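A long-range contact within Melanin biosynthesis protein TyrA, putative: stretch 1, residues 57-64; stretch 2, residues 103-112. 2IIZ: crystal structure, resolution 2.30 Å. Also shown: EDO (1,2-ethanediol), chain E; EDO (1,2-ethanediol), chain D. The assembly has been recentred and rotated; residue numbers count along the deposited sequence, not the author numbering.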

# COMPACT_ATOMS: atom_id res chain seq x y z
N ASP A 57 -21.16 -5.04 0.35
CA ASP A 57 -21.10 -3.75 1.01
C ASP A 57 -19.93 -2.90 0.50
O ASP A 57 -20.04 -1.67 0.46
CB ASP A 57 -21.01 -3.97 2.53
CG ASP A 57 -21.50 -2.77 3.32
OD1 ASP A 57 -21.79 -1.73 2.70
OD2 ASP A 57 -21.58 -2.88 4.58
N SER A 58 -18.83 -3.54 0.11
CA SER A 58 -17.63 -2.82 -0.34
C SER A 58 -17.24 -3.23 -1.75
O SER A 58 -16.07 -3.21 -2.10
CB SER A 58 -16.48 -3.09 0.62
OG SER A 58 -16.01 -4.42 0.52
N ALA A 59 -18.25 -3.61 -2.54
CA ALA A 59 -18.09 -3.93 -3.97
C ALA A 59 -16.89 -4.82 -4.31
O ALA A 59 -16.14 -4.54 -5.25
CB ALA A 59 -18.07 -2.66 -4.78
N PHE A 60 -16.71 -5.88 -3.53
CA PHE A 60 -15.57 -6.75 -3.72
C PHE A 60 -15.71 -7.49 -5.02
O PHE A 60 -16.83 -7.87 -5.41
CB PHE A 60 -15.42 -7.77 -2.59
CG PHE A 60 -14.31 -8.75 -2.82
CD1 PHE A 60 -14.49 -9.85 -3.66
CD2 PHE A 60 -13.08 -8.58 -2.21
CE1 PHE A 60 -13.46 -10.77 -3.89
CE2 PHE A 60 -12.04 -9.48 -2.42
CZ PHE A 60 -12.24 -10.59 -3.27
N ASN A 61 -14.59 -7.69 -5.71
CA ASN A 61 -14.58 -8.57 -6.87
C ASN A 61 -13.15 -8.87 -7.28
O ASN A 61 -12.23 -8.20 -6.81
CB ASN A 61 -15.31 -7.94 -8.04
CG ASN A 61 -14.60 -6.73 -8.54
OD1 ASN A 61 -13.63 -6.83 -9.31
ND2 ASN A 61 -15.07 -5.56 -8.12
N GLY A 62 -13.00 -9.88 -8.14
CA GLY A 62 -11.71 -10.49 -8.38
C GLY A 62 -11.71 -11.56 -9.46
O GLY A 62 -12.76 -12.03 -9.90
N PHE A 63 -10.51 -11.94 -9.88
CA PHE A 63 -10.35 -13.06 -10.77
C PHE A 63 -9.00 -13.72 -10.61
O PHE A 63 -8.05 -13.10 -10.15
CB PHE A 63 -10.68 -12.69 -12.23
CG PHE A 63 -9.70 -11.77 -12.90
CD1 PHE A 63 -8.45 -12.22 -13.31
CD2 PHE A 63 -10.03 -10.45 -13.14
CE1 PHE A 63 -7.54 -11.35 -13.94
CE2 PHE A 63 -9.13 -9.60 -13.76
CZ PHE A 63 -7.89 -10.06 -14.16
N VAL A 64 -8.94 -15.00 -10.99
CA VAL A 64 -7.70 -15.75 -11.19
C VAL A 64 -7.51 -16.04 -12.68
O VAL A 64 -8.41 -16.58 -13.33
CB VAL A 64 -7.72 -17.13 -10.51
CG1 VAL A 64 -6.31 -17.73 -10.46
CG2 VAL A 64 -8.28 -17.01 -9.10
C1 EDO E . -10.33 0.42 4.71
O1 EDO E . -9.12 -0.25 5.12
C2 EDO E . -10.00 1.38 3.56
O2 EDO E . -11.15 1.80 2.81
C1 EDO D . -16.33 3.63 -5.38
O1 EDO D . -16.86 3.78 -6.69
C2 EDO D . -17.22 4.35 -4.38
O2 EDO D . -16.95 3.89 -3.05
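Stretch 2 103-112: LFVHLRCDRY

Five backbone hydrogen bonds, four of them grouped in two pairs, fix stretch 2 against stretch 1. In the first pair F63 N donates to H106 O at 2.8 Å, and H106 N returns the bond to F63 O, also at 2.8 Å. Two residues along each strand the pattern repeats: N61 N reaches R108 O at 3.0 Å, while R108 N lies 2.7 Å from N61 O, a short bond but a bent one, with an angle of 135° at the hydrogen. Beyond the end of the strand D110 N donates to S58 O at 3.1 Å and almost straight, so the loop before N61 is still held to stretch 2.

These bonds define an antiparallel sheet. Residues 103-109 form an extended strand, with phi from -107° to -175° and psi from 114° to 155°; it runs beside strand 61-64 at a closest axial approach of 4.7 Å, with the two N-to-C directions at 179°. V105 therefore faces V64, L107 faces G62, and R108 faces N61. The CA atoms of F63 and H106, a hydrogen-bonded pair, are 5.2 Å apart, whereas those of G62 and L107, a non-hydrogen-bonded pair, are 4.4 Å apart, the usual alternation of wide and narrow pairs. CA-H...O contacts supplement the ladder: F60 CA lies 3.4 Å from R108 O, and V64 CA lies 3.4 Å from F104 O.

N61, F63, H106 and R108 share one face of the sheet. The flat rings of F63 and H106 suit neighbouring positions here, because their planes can lie nearly parallel, at 4°. They are slid apart, with centroids 4.5 Å from each other, so the rings barely overlap; F63 CE2 comes within 3.5 Å of H106 CG. The slide places H106 CB over the F63 ring, 3.5 Å from its centroid, as a CH-pi contact. F104 adds a second aromatic neighbour, F63 CE1 lying 4.1 Å from F104 CE2, with the ring planes at 87°. N61 OD1 packs 3.8 Å from R108 CB, against the aliphatic base of the arginine, whose guanidinium is hydrogen-bonded elsewhere in the structure.

The other face carries V64, V105 and L107, together with G62. Beta-branched valine favours extended backbone, and V64 CG1 meets V105 CG2 at 4.3 Å. Glycine suits its position because room is scarce: a CB on G62 would stand only 3.1 Å from H106 O and 3.3 Å from L107 CD2.

Before N61 the contact continues outside the strand pairing. F60 CD2 lies 4.2 Å from C109 CB, and R108 O sits over one face of the F60 ring. S58, buried and with its CA-to-CB bond directed toward stretch 2, brings CB to 3.7 Å from R111 CG. At the exposed margin A59 CB approaches D110 OD2 to 3.7 Å. Altogether the two stretches bury 713 Å², both sides summed.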

# COMPACT_ATOMS: atom_id res chain seq x y z
N LEU A 103 0.69 -17.72 -12.68
CA LEU A 103 -0.63 -17.37 -12.19
C LEU A 103 -0.71 -15.93 -11.74
O LEU A 103 0.24 -15.38 -11.16
CB LEU A 103 -1.01 -18.26 -11.01
CG LEU A 103 -1.16 -19.75 -11.26
CD1 LEU A 103 -1.35 -20.42 -9.91
CD2 LEU A 103 -2.34 -20.06 -12.18
N PHE A 104 -1.87 -15.34 -12.01
CA PHE A 104 -2.18 -13.97 -11.63
C PHE A 104 -3.50 -13.99 -10.87
O PHE A 104 -4.51 -14.56 -11.34
CB PHE A 104 -2.27 -13.12 -12.90
CG PHE A 104 -2.68 -11.68 -12.67
CD1 PHE A 104 -2.25 -10.96 -11.55
CD2 PHE A 104 -3.49 -11.03 -13.59
CE1 PHE A 104 -2.63 -9.65 -11.36
CE2 PHE A 104 -3.86 -9.72 -13.40
CZ PHE A 104 -3.43 -9.03 -12.28
N VAL A 105 -3.48 -13.38 -9.69
CA VAL A 105 -4.66 -13.18 -8.88
C VAL A 105 -4.90 -11.68 -8.77
O VAL A 105 -4.10 -10.93 -8.18
CB VAL A 105 -4.50 -13.80 -7.47
CG1 VAL A 105 -5.70 -13.49 -6.61
CG2 VAL A 105 -4.32 -15.30 -7.55
N HIS A 106 -6.03 -11.27 -9.34
CA HIS A 106 -6.43 -9.88 -9.43
C HIS A 106 -7.57 -9.65 -8.47
O HIS A 106 -8.65 -10.21 -8.66
CB HIS A 106 -6.92 -9.63 -10.83
CG HIS A 106 -7.43 -8.25 -11.07
ND1 HIS A 106 -6.65 -7.27 -11.64
CD2 HIS A 106 -8.63 -7.69 -10.83
CE1 HIS A 106 -7.35 -6.16 -11.74
NE2 HIS A 106 -8.56 -6.39 -11.26
N LEU A 107 -7.32 -8.83 -7.45
CA LEU A 107 -8.30 -8.61 -6.38
C LEU A 107 -8.68 -7.15 -6.24
O LEU A 107 -7.81 -6.27 -6.29
CB LEU A 107 -7.78 -9.12 -5.04
CG LEU A 107 -7.25 -10.55 -5.02
CD1 LEU A 107 -6.69 -10.90 -3.64
CD2 LEU A 107 -8.31 -11.55 -5.45
N ARG A 108 -9.97 -6.90 -6.03
CA ARG A 108 -10.46 -5.51 -5.95
C ARG A 108 -11.53 -5.27 -4.90
O ARG A 108 -12.30 -6.16 -4.58
CB ARG A 108 -10.92 -5.05 -7.33
CG ARG A 108 -9.87 -4.18 -7.96
CD ARG A 108 -9.98 -4.11 -9.41
NE ARG A 108 -11.17 -3.43 -9.85
CZ ARG A 108 -11.35 -2.93 -11.07
NH1 ARG A 108 -10.40 -3.01 -11.99
NH2 ARG A 108 -12.49 -2.34 -11.36
N CYS A 109 -11.55 -4.04 -4.37
CA CYS A 109 -12.49 -3.66 -3.31
C CYS A 109 -12.37 -2.17 -2.99
O CYS A 109 -11.31 -1.56 -3.21
CB CYS A 109 -12.19 -4.46 -2.04
SG CYS A 109 -13.46 -4.43 -0.75
N ASP A 110 -13.45 -1.60 -2.48
CA ASP A 110 -13.45 -0.24 -1.94
C ASP A 110 -12.88 -0.16 -0.50
O ASP A 110 -12.78 0.92 0.08
CB ASP A 110 -14.86 0.33 -2.01
CG ASP A 110 -15.35 0.43 -3.45
OD1 ASP A 110 -14.51 0.41 -4.38
OD2 ASP A 110 -16.57 0.52 -3.67
N ARG A 111 -12.52 -1.32 0.05
CA ARG A 111 -11.90 -1.40 1.36
C ARG A 111 -10.60 -2.15 1.19
O ARG A 111 -10.55 -3.21 0.56
CB ARG A 111 -12.78 -2.15 2.36
CG ARG A 111 -14.00 -1.37 2.80
CD ARG A 111 -14.80 -2.07 3.87
NE ARG A 111 -14.01 -2.37 5.06
CZ ARG A 111 -14.53 -2.76 6.22
NH1 ARG A 111 -15.84 -2.90 6.36
NH2 ARG A 111 -13.75 -3.01 7.27
N TYR A 112 -9.56 -1.60 1.78
CA TYR A 112 -8.19 -2.11 1.67
C TYR A 112 -7.96 -3.18 2.69
O TYR A 112 -7.21 -4.11 2.44
CB TYR A 112 -7.26 -0.95 1.92
CG TYR A 112 -5.76 -1.16 1.87
CD1 TYR A 112 -5.07 -1.71 2.96
CD2 TYR A 112 -5.02 -0.77 0.75
CE1 TYR A 112 -3.69 -1.88 2.93
CE2 TYR A 112 -3.62 -0.94 0.69
CZ TYR A 112 -2.96 -1.49 1.79
OH TYR A 112 -1.57 -1.67 1.77